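Long-range contacts in possible prolidase (Bifidobacterium longum NCC2705, PDB 2P9B), which probably hydrolyses carbon-nitrogen bonds other than peptide bonds, as amidohydrolases do, though it has also been named a possible prolidase: residues A[294-299]-A[360-365]; A[340-345]-A[376-381]; A[33-38]-A[53-58]; A[42-47]-A[393-398]; A[202-207]-A[227-232]. One frame throughout, in Å; residues are numbered along the deposited sequence.

Contact 1 of 5, residues A[294-299]-A[360-365]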
# COMPACT_ATOMS: atom_id res chain seq x y z
N THR A 294 3.62 6.37 -5.02
CA THR A 294 2.67 5.80 -5.98
C THR A 294 3.10 6.10 -7.42
O THR A 294 2.31 6.55 -8.24
CB THR A 294 1.24 6.34 -5.75
OG1 THR A 294 1.16 7.71 -6.19
CG2 THR A 294 0.87 6.28 -4.28
N LEU A 295 4.37 5.82 -7.71
CA LEU A 295 4.90 6.06 -9.05
C LEU A 295 4.13 5.31 -10.12
O LEU A 295 3.99 5.78 -11.24
CB LEU A 295 6.38 5.68 -9.11
CG LEU A 295 7.29 6.47 -8.15
CD1 LEU A 295 8.73 6.04 -8.34
CD2 LEU A 295 7.13 7.96 -8.41
N SER A 296 3.62 4.13 -9.76
CA SER A 296 2.84 3.32 -10.69
C SER A 296 1.62 4.06 -11.25
O SER A 296 1.15 3.75 -12.35
CB SER A 296 2.35 2.04 -10.00
OG SER A 296 3.41 1.16 -9.73
N ALA A 297 1.10 5.02 -10.49
CA ALA A 297 -0.08 5.74 -10.94
C ALA A 297 0.21 6.92 -11.87
O ALA A 297 -0.60 7.25 -12.72
CB ALA A 297 -0.88 6.23 -9.73
N GLY A 298 1.38 7.53 -11.72
CA GLY A 298 1.69 8.68 -12.56
C GLY A 298 2.44 8.40 -13.84
O GLY A 298 2.12 8.97 -14.89
N LEU A 299 3.42 7.51 -13.78
CA LEU A 299 4.25 7.20 -14.94
C LEU A 299 3.53 6.75 -16.21
O LEU A 299 3.94 7.11 -17.31
CB LEU A 299 5.33 6.19 -14.56
CG LEU A 299 6.47 6.79 -13.74
CD1 LEU A 299 7.39 5.69 -13.23
CD2 LEU A 299 7.24 7.78 -14.62
N LEU A 360 8.00 -1.53 -6.69
CA LEU A 360 9.35 -1.71 -6.14
C LEU A 360 10.38 -1.49 -7.24
O LEU A 360 11.43 -0.88 -7.00
CB LEU A 360 9.51 -3.10 -5.54
CG LEU A 360 8.81 -3.35 -4.20
CD1 LEU A 360 7.31 -3.49 -4.40
CD2 LEU A 360 9.38 -4.61 -3.56
N GLU A 361 10.09 -1.97 -8.44
CA GLU A 361 11.02 -1.78 -9.55
C GLU A 361 11.15 -0.31 -9.89
O GLU A 361 12.23 0.16 -10.24
CB GLU A 361 10.57 -2.57 -10.78
CG GLU A 361 10.95 -4.04 -10.71
CD GLU A 361 11.24 -4.65 -12.08
OE1 GLU A 361 11.82 -5.76 -12.11
OE2 GLU A 361 10.89 -4.04 -13.11
N LEU A 362 10.04 0.42 -9.76
CA LEU A 362 10.03 1.84 -10.06
C LEU A 362 10.80 2.65 -9.00
O LEU A 362 11.44 3.64 -9.34
CB LEU A 362 8.60 2.36 -10.18
CG LEU A 362 7.78 1.78 -11.35
CD1 LEU A 362 6.37 2.33 -11.31
CD2 LEU A 362 8.45 2.13 -12.68
N LEU A 363 10.72 2.25 -7.74
CA LEU A 363 11.45 2.96 -6.69
C LEU A 363 12.95 2.79 -6.92
O LEU A 363 13.75 3.68 -6.62
CB LEU A 363 11.06 2.45 -5.30
CG LEU A 363 9.65 2.85 -4.83
CD1 LEU A 363 9.33 2.13 -3.53
CD2 LEU A 363 9.57 4.36 -4.65
N VAL A 364 13.34 1.64 -7.45
CA VAL A 364 14.75 1.40 -7.72
C VAL A 364 15.19 2.21 -8.94
O VAL A 364 16.24 2.85 -8.93
CB VAL A 364 15.03 -0.10 -8.00
CG1 VAL A 364 16.48 -0.29 -8.43
CG2 VAL A 364 14.75 -0.91 -6.74
N ALA A 365 14.38 2.19 -9.99
CA ALA A 365 14.72 2.89 -11.22
C ALA A 365 14.61 4.42 -11.17
O ALA A 365 15.36 5.12 -11.85
CB ALA A 365 13.89 2.36 -12.38
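Leu362 sends its side chain from helix 356-367 to the first turn of helix 295-303, where Leu295, Ser296 and Leu299 receive it. At its root, CB of Leu362 lies 4.1 Å from CB of Leu295, so the two chains already pack where they leave their backbones. CG, anti to the carbonyl carbon (chi1 -64°), is carried toward helix 295-303, and there the two methyl branches part. CD1 approaches Ser296, 3.6 Å from its OG, and also touches its backbone N. CD2 goes the other way and meets CD1 of Leu299 at 3.8 Å, the two leucines reaching toward each other tip to tip. Leu295 returns the contact: its CD1 rests 3.8 Å from O of Leu362 and 4.1 Å from CD2 of Leu363. Leucine suits these places because a forked end can serve two neighbours at once, while small Ser296 lets a methyl come close to the helix backbone. No hydrogen bond crosses here; the hydroxyl of Ser296 is bonded to OE1 of Glu359, whose OE2 takes the N-H of Leu295. The short helix segments cross steeply, at 76°, with axes 10.2 Å apart. Helix 313-335 adds Val327 against Leu295 and Val323 against Leu299, Tyr366 of helix 356-367 touches both of these leucines, and Leu360 packs on helix 371-385.

Contact 2 of 5, residues A[340-345]-A[376-381]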
# COMPACT_ATOMS: atom_id res chain seq x y z
N ILE A 340 9.31 6.07 3.64
CA ILE A 340 8.72 5.97 2.31
C ILE A 340 8.11 4.60 2.11
O ILE A 340 8.78 3.59 2.26
CB ILE A 340 9.79 6.18 1.22
CG1 ILE A 340 10.50 7.52 1.45
CG2 ILE A 340 9.14 6.10 -0.16
CD1 ILE A 340 11.68 7.76 0.54
N GLY A 341 6.83 4.58 1.75
CA GLY A 341 6.16 3.31 1.56
C GLY A 341 5.86 2.95 0.12
O GLY A 341 6.24 3.65 -0.81
N VAL A 342 5.17 1.83 -0.05
CA VAL A 342 4.80 1.32 -1.36
C VAL A 342 3.28 1.29 -1.49
O VAL A 342 2.58 0.63 -0.71
CB VAL A 342 5.37 -0.10 -1.57
CG1 VAL A 342 4.71 -0.76 -2.77
CG2 VAL A 342 6.88 -0.03 -1.78
N GLY A 343 2.78 2.02 -2.48
CA GLY A 343 1.35 2.08 -2.74
C GLY A 343 1.28 2.30 -4.24
O GLY A 343 2.25 2.81 -4.81
N THR A 344 0.18 1.93 -4.89
CA THR A 344 0.13 2.09 -6.34
C THR A 344 -1.11 2.76 -6.93
O THR A 344 -1.11 3.10 -8.11
CB THR A 344 0.28 0.74 -7.05
OG1 THR A 344 -0.84 -0.09 -6.71
CG2 THR A 344 1.57 0.06 -6.62
N ASP A 345 -2.14 2.94 -6.11
CA ASP A 345 -3.41 3.53 -6.56
C ASP A 345 -4.10 2.56 -7.52
O ASP A 345 -4.48 2.93 -8.63
CB ASP A 345 -3.17 4.87 -7.26
CG ASP A 345 -4.35 5.82 -7.14
OD1 ASP A 345 -5.46 5.35 -6.79
OD2 ASP A 345 -4.18 7.03 -7.39
N HIS A 376 12.18 -3.74 1.65
CA HIS A 376 12.01 -3.28 3.03
C HIS A 376 10.86 -2.28 3.12
O HIS A 376 10.09 -2.28 4.09
CB HIS A 376 13.33 -2.64 3.50
CG HIS A 376 13.29 -2.13 4.90
ND1 HIS A 376 13.06 -2.95 5.99
CD2 HIS A 376 13.51 -0.89 5.41
CE1 HIS A 376 13.14 -2.24 7.10
NE2 HIS A 376 13.41 -0.99 6.77
N ALA A 377 10.72 -1.44 2.10
CA ALA A 377 9.67 -0.43 2.05
C ALA A 377 8.30 -1.09 1.88
O ALA A 377 7.32 -0.66 2.48
CB ALA A 377 9.93 0.53 0.89
N ALA A 378 8.25 -2.14 1.08
CA ALA A 378 7.00 -2.84 0.81
C ALA A 378 6.52 -3.70 1.97
O ALA A 378 5.35 -4.11 1.99
CB ALA A 378 7.14 -3.71 -0.44
N THR A 379 7.40 -3.99 2.92
CA THR A 379 7.02 -4.84 4.04
C THR A 379 7.10 -4.17 5.40
O THR A 379 6.10 -3.68 5.92
CB THR A 379 7.90 -6.13 4.05
OG1 THR A 379 9.29 -5.77 4.08
CG2 THR A 379 7.64 -6.96 2.80
N ALA A 380 8.29 -4.13 5.98
CA ALA A 380 8.49 -3.54 7.29
C ALA A 380 8.08 -2.07 7.38
O ALA A 380 7.35 -1.68 8.29
CB ALA A 380 9.95 -3.70 7.72
N VAL A 381 8.55 -1.24 6.44
CA VAL A 381 8.20 0.17 6.48
C VAL A 381 6.71 0.39 6.29
O VAL A 381 6.09 1.13 7.06
CB VAL A 381 8.99 1.01 5.44
CG1 VAL A 381 8.65 2.48 5.60
CG2 VAL A 381 10.50 0.79 5.61
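Val342 points its side chain at helix 371-385 and sets one methyl, CG2, against the peptide that joins Ala377 to Ala378. CG2 is the branch anti to the valine's own carbonyl carbon, and it lies 3.8 Å from N of Ala378. The two alanine methyls are turned differently: CB of Ala377 heads for the loop and is 4.1 Å from CG2 of Val342, whereas CB of Ala378 projects across the line of approach and touches the same methyl at 3.9 Å. CB of Ala377 and CG1 of Val381 each lie 3.5 Å from O of Ile340, the valine branch standing anti to its backbone N (chi1 -176°). The side chain of Ile340 turns away from the helix, to Ala333 and His334 of helix 313-335. Small residues suit this place: with a glycine on one side and alanines on the other, the CA atoms of Gly341 and Ala377 come within 5.2 Å. Segment 340-345 lies where a TIM-barrel strand would, and carries Asp345, which with His77 and His79 could form a metal site. Backbone bonds of Gly341 to Leu291 and Val342 to Ala76 place it between strands 290-292 and 68-78, while Leu363 and Glu359 of helix 356-367 press on Val342 and Leu73 of strand 68-78 on Ala378.

Contact 3 of 5, residues A[33-38]-A[53-58]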
# COMPACT_ATOMS: atom_id res chain seq x y z
N ASN A 33 18.20 -22.32 4.28
CA ASN A 33 17.68 -23.56 4.86
C ASN A 33 17.00 -23.33 6.21
O ASN A 33 17.46 -23.81 7.26
CB ASN A 33 18.80 -24.59 4.99
CG ASN A 33 18.29 -25.99 5.24
OD1 ASN A 33 17.22 -26.36 4.75
ND2 ASN A 33 19.05 -26.78 5.99
N MSE A 34 15.90 -22.60 6.16
CA MSE A 34 15.11 -22.24 7.32
C MSE A 34 13.73 -22.89 7.33
O MSE A 34 13.19 -23.26 6.29
CB MSE A 34 14.91 -20.72 7.35
CG MSE A 34 16.18 -19.89 7.38
SE MSE A 34 17.25 -20.19 8.92
CE MSE A 34 16.18 -19.26 10.15
N THR A 35 13.16 -23.01 8.52
CA THR A 35 11.82 -23.56 8.67
C THR A 35 11.00 -22.51 9.41
O THR A 35 11.47 -21.90 10.37
CB THR A 35 11.81 -24.86 9.50
OG1 THR A 35 12.44 -25.90 8.76
CG2 THR A 35 10.38 -25.27 9.84
N ILE A 36 9.78 -22.28 8.94
CA ILE A 36 8.89 -21.34 9.59
C ILE A 36 7.72 -22.17 10.08
O ILE A 36 7.04 -22.83 9.29
CB ILE A 36 8.37 -20.26 8.61
CG1 ILE A 36 9.54 -19.43 8.07
CG2 ILE A 36 7.37 -19.36 9.33
CD1 ILE A 36 9.13 -18.34 7.09
N VAL A 37 7.49 -22.15 11.39
CA VAL A 37 6.41 -22.92 11.98
C VAL A 37 5.25 -22.01 12.33
O VAL A 37 5.42 -21.01 13.03
CB VAL A 37 6.89 -23.65 13.25
CG1 VAL A 37 5.76 -24.49 13.82
CG2 VAL A 37 8.11 -24.52 12.91
N VAL A 38 4.07 -22.36 11.85
CA VAL A 38 2.87 -21.56 12.10
C VAL A 38 1.87 -22.30 12.98
O VAL A 38 1.52 -23.45 12.71
CB VAL A 38 2.18 -21.17 10.77
CG1 VAL A 38 0.94 -20.35 11.04
CG2 VAL A 38 3.16 -20.39 9.89
N THR A 53 15.14 -27.88 13.59
CA THR A 53 13.73 -27.68 13.89
C THR A 53 12.87 -28.89 13.60
O THR A 53 12.71 -29.29 12.45
CB THR A 53 13.19 -26.47 13.10
OG1 THR A 53 14.03 -25.34 13.34
CG2 THR A 53 11.77 -26.14 13.55
N SER A 54 12.32 -29.49 14.65
CA SER A 54 11.46 -30.65 14.50
C SER A 54 10.03 -30.16 14.28
O SER A 54 9.60 -29.19 14.90
CB SER A 54 11.52 -31.53 15.75
OG SER A 54 11.06 -30.83 16.89
N ILE A 55 9.30 -30.84 13.40
CA ILE A 55 7.92 -30.47 13.11
C ILE A 55 6.99 -31.09 14.14
O ILE A 55 6.93 -32.31 14.27
CB ILE A 55 7.48 -30.97 11.72
CG1 ILE A 55 8.57 -30.69 10.68
CG2 ILE A 55 6.16 -30.32 11.33
CD1 ILE A 55 8.88 -29.22 10.49
N PRO A 56 6.26 -30.25 14.90
CA PRO A 56 5.35 -30.78 15.92
C PRO A 56 4.35 -31.76 15.32
O PRO A 56 4.04 -31.70 14.13
CB PRO A 56 4.67 -29.52 16.44
CG PRO A 56 5.74 -28.49 16.32
CD PRO A 56 6.31 -28.78 14.94
N ALA A 57 3.87 -32.68 16.15
CA ALA A 57 2.91 -33.68 15.69
C ALA A 57 1.63 -33.01 15.21
O ALA A 57 1.22 -31.98 15.75
CB ALA A 57 2.60 -34.66 16.82
N GLU A 58 1.00 -33.60 14.20
CA GLU A 58 -0.25 -33.10 13.64
C GLU A 58 -0.07 -31.90 12.71
O GLU A 58 -0.97 -31.55 11.96
CB GLU A 58 -1.22 -32.74 14.76
CG GLU A 58 -2.66 -32.52 14.31
CD GLU A 58 -3.32 -33.81 13.84
OE1 GLU A 58 -3.35 -34.78 14.62
OE2 GLU A 58 -3.82 -33.84 12.70
O HOH W 1 12.35 -28.23 9.87
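Thr35 and Thr53 face each other across two chains that run roughly the same way but are too far apart to pair as strands, their CA atoms being 6.9 Å apart. By Val37 and Ile55 the CA separation has grown to 7.8 Å, and no direct hydrogen bond joins strand 34-38 to the irregular segment 53-58. Side chains fill the interval. CG2 of Thr53 lies 4.1 Å from CG2 of Thr35 and 4.1 Å from CG2 of Val37, its side chain passing those two and pointing the opposite way. The end of Ile55 comes round, its CD1 4.3 Å from CG2 of Thr35, and CD of Pro56 makes a looser contact with CG1 of Val37. Threonine suits the place of Thr35 because one branch is apolar and the other polar: its OG1 holds a water at 2.6 Å, which donates to the backbone carbonyl O of Thr53 at 2.8 Å. OG1 of Thr35 is also bonded to Ser50 OG, and OG1 of Thr53 to O of Pro49. The result is a connection over one face of a small sheet, between edge strands 44-49 and 60-63, consistent with the small beta domain beside the barrel in many amidohydrolases.

Contact 4 of 5, residues A[42-47]-A[393-398]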
# COMPACT_ATOMS: atom_id res chain seq x y z
N GLY A 42 -2.71 -18.94 13.73
CA GLY A 42 -2.31 -18.19 12.54
C GLY A 42 -1.08 -17.32 12.73
O GLY A 42 -0.77 -16.48 11.87
N ARG A 43 -0.38 -17.51 13.84
CA ARG A 43 0.82 -16.74 14.14
C ARG A 43 2.08 -17.59 14.02
O ARG A 43 2.04 -18.81 14.19
CB ARG A 43 0.74 -16.15 15.55
CG ARG A 43 -0.37 -15.13 15.70
CD ARG A 43 -0.43 -14.58 17.11
NE ARG A 43 -1.50 -13.60 17.26
CZ ARG A 43 -1.54 -12.43 16.62
NH1 ARG A 43 -0.57 -12.09 15.79
NH2 ARG A 43 -2.56 -11.60 16.83
N ILE A 44 3.19 -16.93 13.73
CA ILE A 44 4.47 -17.60 13.59
C ILE A 44 4.96 -18.03 14.97
O ILE A 44 5.05 -17.22 15.88
CB ILE A 44 5.50 -16.64 12.97
CG1 ILE A 44 5.04 -16.24 11.57
CG2 ILE A 44 6.87 -17.31 12.92
CD1 ILE A 44 5.90 -15.19 10.91
N GLU A 45 5.25 -19.32 15.12
CA GLU A 45 5.72 -19.86 16.39
C GLU A 45 7.23 -20.07 16.41
O GLU A 45 7.86 -19.98 17.46
CB GLU A 45 5.04 -21.19 16.71
CG GLU A 45 3.53 -21.15 16.70
CD GLU A 45 2.92 -22.45 17.20
OE1 GLU A 45 3.35 -23.53 16.75
OE2 GLU A 45 1.99 -22.37 18.03
N GLN A 46 7.81 -20.38 15.26
CA GLN A 46 9.25 -20.60 15.17
C GLN A 46 9.80 -20.17 13.82
O GLN A 46 9.13 -20.29 12.80
CB GLN A 46 9.59 -22.08 15.35
CG GLN A 46 9.12 -22.74 16.63
CD GLN A 46 9.56 -24.20 16.69
OE1 GLN A 46 10.75 -24.50 16.64
NE2 GLN A 46 8.59 -25.10 16.79
N VAL A 47 11.04 -19.69 13.84
CA VAL A 47 11.77 -19.31 12.64
C VAL A 47 13.20 -19.73 12.94
O VAL A 47 13.92 -19.03 13.65
CB VAL A 47 11.74 -17.79 12.37
CG1 VAL A 47 12.56 -17.48 11.13
CG2 VAL A 47 10.32 -17.31 12.20
N GLY A 393 4.37 -7.67 8.72
CA GLY A 393 5.46 -6.95 8.10
C GLY A 393 6.84 -7.57 8.20
O GLY A 393 7.79 -7.08 7.59
N SER A 394 6.97 -8.64 8.98
CA SER A 394 8.24 -9.33 9.13
C SER A 394 7.98 -10.75 9.61
O SER A 394 6.97 -11.02 10.25
CB SER A 394 9.15 -8.59 10.12
OG SER A 394 8.59 -8.59 11.42
N LEU A 395 8.90 -11.65 9.28
CA LEU A 395 8.75 -13.04 9.68
C LEU A 395 9.41 -13.26 11.02
O LEU A 395 10.51 -13.79 11.11
CB LEU A 395 9.39 -13.94 8.62
CG LEU A 395 8.82 -13.74 7.22
CD1 LEU A 395 9.51 -14.68 6.25
CD2 LEU A 395 7.32 -13.98 7.23
N GLU A 396 8.71 -12.84 12.07
CA GLU A 396 9.20 -12.98 13.43
C GLU A 396 8.16 -13.65 14.31
O GLU A 396 6.96 -13.47 14.11
CB GLU A 396 9.53 -11.60 14.00
CG GLU A 396 10.71 -10.94 13.32
CD GLU A 396 11.00 -9.57 13.88
OE1 GLU A 396 10.26 -8.63 13.55
OE2 GLU A 396 11.97 -9.44 14.65
N VAL A 397 8.64 -14.42 15.27
CA VAL A 397 7.77 -15.15 16.20
C VAL A 397 6.77 -14.22 16.86
O VAL A 397 7.13 -13.14 17.33
CB VAL A 397 8.62 -15.85 17.30
CG1 VAL A 397 7.71 -16.53 18.31
CG2 VAL A 397 9.55 -16.86 16.66
N GLY A 398 5.51 -14.64 16.88
CA GLY A 398 4.46 -13.83 17.49
C GLY A 398 3.63 -13.05 16.49
O GLY A 398 2.48 -12.70 16.76
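Ile44 and Val397 meet where the irregular segment 393-398 passes strand 44-49, their CA atoms 4.9 Å apart, and the nearly straight bond from Gly398 N to O of Ile44 (2.8 Å, 171°) ties the two backbones together. The same oxygen also receives a CA-H contact from Val397. Ile44 is the buried centre. Its CG1 stands anti to the carbonyl carbon (chi1 -62°), and from it CD1 reaches the inverse gamma turn at Leu395, 3.8 Å from CA and 4.1 Å from CD2 of that residue. Its CB, meanwhile, lies 3.7 Å from O of Glu396. An alanine here, lacking CD1, would probably open a gap beside the turn and leave Leu395 less firmly packed. Val397 rests both methyls on the opposing backbone, CG1 and CG2 each 3.6 Å from O of Glu45, while CG2 of Val47 packs against the carbonyl of Leu395. At the exposed end, Arg43 runs extended past Gly398, and its NH1 makes a weak bond to O of that glycine (3.3 Å, 128°). At the backbone angles of Gly398 a CB would jam against the carbonyl O of Val397, which explains the glycine. Ser394 OG donates to the anti lone pair of Glu396 OE1 within its own segment. Lys399 continues the backbone pairing with Ile44, as does Ala401 with Gly42. On the other flank strand 34-38 pairs with 44-49, Glu45 and Gln46 forming a classic beta bulge opposite Val37, and Ile21 of strand 19-22 packs on both Val47 and Leu395.

Contact 5 of 5, residues A[202-207]-A[227-232]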
# COMPACT_ATOMS: atom_id res chain seq x y z
N ILE A 202 -8.42 7.13 6.74
CA ILE A 202 -9.09 8.30 6.18
C ILE A 202 -8.28 8.80 4.98
O ILE A 202 -7.05 8.78 5.02
CB ILE A 202 -9.20 9.46 7.20
CG1 ILE A 202 -10.18 9.09 8.32
CG2 ILE A 202 -9.67 10.73 6.51
CD1 ILE A 202 -11.62 8.95 7.87
N LYS A 203 -8.98 9.23 3.93
CA LYS A 203 -8.33 9.76 2.74
C LYS A 203 -8.89 11.14 2.42
O LYS A 203 -10.11 11.32 2.33
CB LYS A 203 -8.56 8.84 1.54
CG LYS A 203 -8.08 9.41 0.21
CD LYS A 203 -6.58 9.67 0.24
CE LYS A 203 -6.05 9.92 -1.17
NZ LYS A 203 -4.57 9.80 -1.21
N ILE A 204 -7.99 12.11 2.26
CA ILE A 204 -8.36 13.48 1.93
C ILE A 204 -7.71 13.84 0.60
O ILE A 204 -6.58 13.43 0.34
CB ILE A 204 -7.82 14.50 2.97
CG1 ILE A 204 -8.28 14.14 4.38
CG2 ILE A 204 -8.29 15.90 2.62
CD1 ILE A 204 -7.58 14.94 5.46
N ALA A 205 -8.43 14.57 -0.24
CA ALA A 205 -7.87 15.03 -1.51
C ALA A 205 -7.46 16.48 -1.23
O ALA A 205 -8.30 17.37 -1.20
CB ALA A 205 -8.93 14.98 -2.61
N ALA A 206 -6.17 16.69 -0.99
CA ALA A 206 -5.67 18.04 -0.70
C ALA A 206 -5.57 18.87 -1.96
O ALA A 206 -5.68 20.10 -1.93
CB ALA A 206 -4.30 17.95 -0.03
N THR A 207 -5.36 18.19 -3.08
CA THR A 207 -5.21 18.84 -4.38
C THR A 207 -5.94 18.04 -5.46
O THR A 207 -6.59 17.04 -5.17
CB THR A 207 -3.73 18.88 -4.77
OG1 THR A 207 -3.25 17.54 -4.93
CG2 THR A 207 -2.90 19.56 -3.70
N GLU A 227 -6.88 24.55 7.75
CA GLU A 227 -7.91 24.52 8.78
C GLU A 227 -8.86 23.35 8.61
O GLU A 227 -9.27 22.72 9.59
CB GLU A 227 -8.71 25.83 8.77
CG GLU A 227 -7.89 27.08 9.08
CD GLU A 227 -7.41 27.80 7.84
OE1 GLU A 227 -6.69 27.19 7.01
OE2 GLU A 227 -7.74 29.00 7.68
N GLN A 228 -9.23 23.06 7.37
CA GLN A 228 -10.13 21.95 7.08
C GLN A 228 -9.47 20.62 7.43
O GLN A 228 -10.06 19.77 8.09
CB GLN A 228 -10.50 21.93 5.60
CG GLN A 228 -11.58 22.90 5.19
CD GLN A 228 -11.78 22.91 3.69
OE1 GLN A 228 -10.88 23.28 2.94
NE2 GLN A 228 -12.96 22.49 3.25
N MSE A 229 -8.24 20.44 6.96
CA MSE A 229 -7.53 19.19 7.20
C MSE A 229 -7.08 19.02 8.65
O MSE A 229 -6.93 17.89 9.12
CB MSE A 229 -6.32 19.06 6.25
CG MSE A 229 -6.71 18.96 4.77
SE MSE A 229 -5.30 18.53 3.55
CE MSE A 229 -4.50 20.24 3.44
N ARG A 230 -6.86 20.13 9.35
CA ARG A 230 -6.45 20.04 10.74
C ARG A 230 -7.62 19.48 11.55
O ARG A 230 -7.43 18.70 12.48
CB ARG A 230 -6.06 21.41 11.30
CG ARG A 230 -5.59 21.35 12.75
CD ARG A 230 -5.33 22.72 13.38
NE ARG A 230 -4.13 23.39 12.87
CZ ARG A 230 -4.13 24.30 11.90
NH1 ARG A 230 -5.27 24.66 11.32
NH2 ARG A 230 -3.00 24.87 11.52
N ALA A 231 -8.83 19.87 11.17
CA ALA A 231 -10.03 19.39 11.87
C ALA A 231 -10.22 17.91 11.59
O ALA A 231 -10.59 17.14 12.48
CB ALA A 231 -11.26 20.19 11.41
N ILE A 232 -9.97 17.50 10.35
CA ILE A 232 -10.10 16.10 9.96
C ILE A 232 -9.07 15.25 10.70
O ILE A 232 -9.40 14.20 11.25
CB ILE A 232 -9.90 15.93 8.44
CG1 ILE A 232 -11.06 16.59 7.69
CG2 ILE A 232 -9.81 14.46 8.07
CD1 ILE A 232 -10.86 16.66 6.18
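Ile204 is the bump of this interface, and the hollow that takes it lies between Met229 and Ile232, three residues apart and so on the same side of the helix. Its CD1 meets Ile232 tip to tip, tightly, 3.5 Å from CG2 and 3.8 Å from CD1 of that residue. The second branch, CG2 of Ile204, lies against the shaft of selenomethionine Met229, 4.1 Å from its CG. An alanine in place of Ile204 would probably open a gap between Met229 and Ile232 and leave both less firmly packed. Before and after Ile204 along the chain, smaller contacts complete the fit: CG2 of Ile202 touches CG2 of Ile232 at 4.0 Å, and the methyl of Ala206 is met by SE of Met229 at 3.8 Å. The bend of Met229 at chi3 (-78°) brings CE round beside that methyl. Beta-branched isoleucine spreads bulk close to the strand, and small Ala206 lets the end of Met229 lie against the strand's end. Strand 202-205 and the helix segment run antiparallel (178°), their axes 10.6 Å apart, in a beta-alpha-beta crossover leading to parallel strand 243-247, typical of a TIM barrel; helix 184-196 touches Ile202 and Ile232, and helix 250-259 Ala206 and Met229.

How the contacts relate
Contacts 1 and 2 form one buried body: their centres are 11 Å apart, CD1 of Leu363 packs 3.7 Å from CG2 of Val342, and Ala297 touches Thr344 and Asp345. Asp345, with His77 and His79, faces a vacant point that could be a metal site, as in related amidohydrolases, and Ser296 of contact 1 lies near it. Contact 5, 22 Å from contact 2 between centres, belongs to the same barrel. Contacts 3 and 4 share the small sheet, where Val37 O and Glu45 N, 2.7 Å apart, probably hydrogen-bond. Contact 4 joins this sheet to a late loop and reaches contact 2 through Gly393 against Thr379. Contact 3 and contact 5 lie farthest apart, 47 Å between centres.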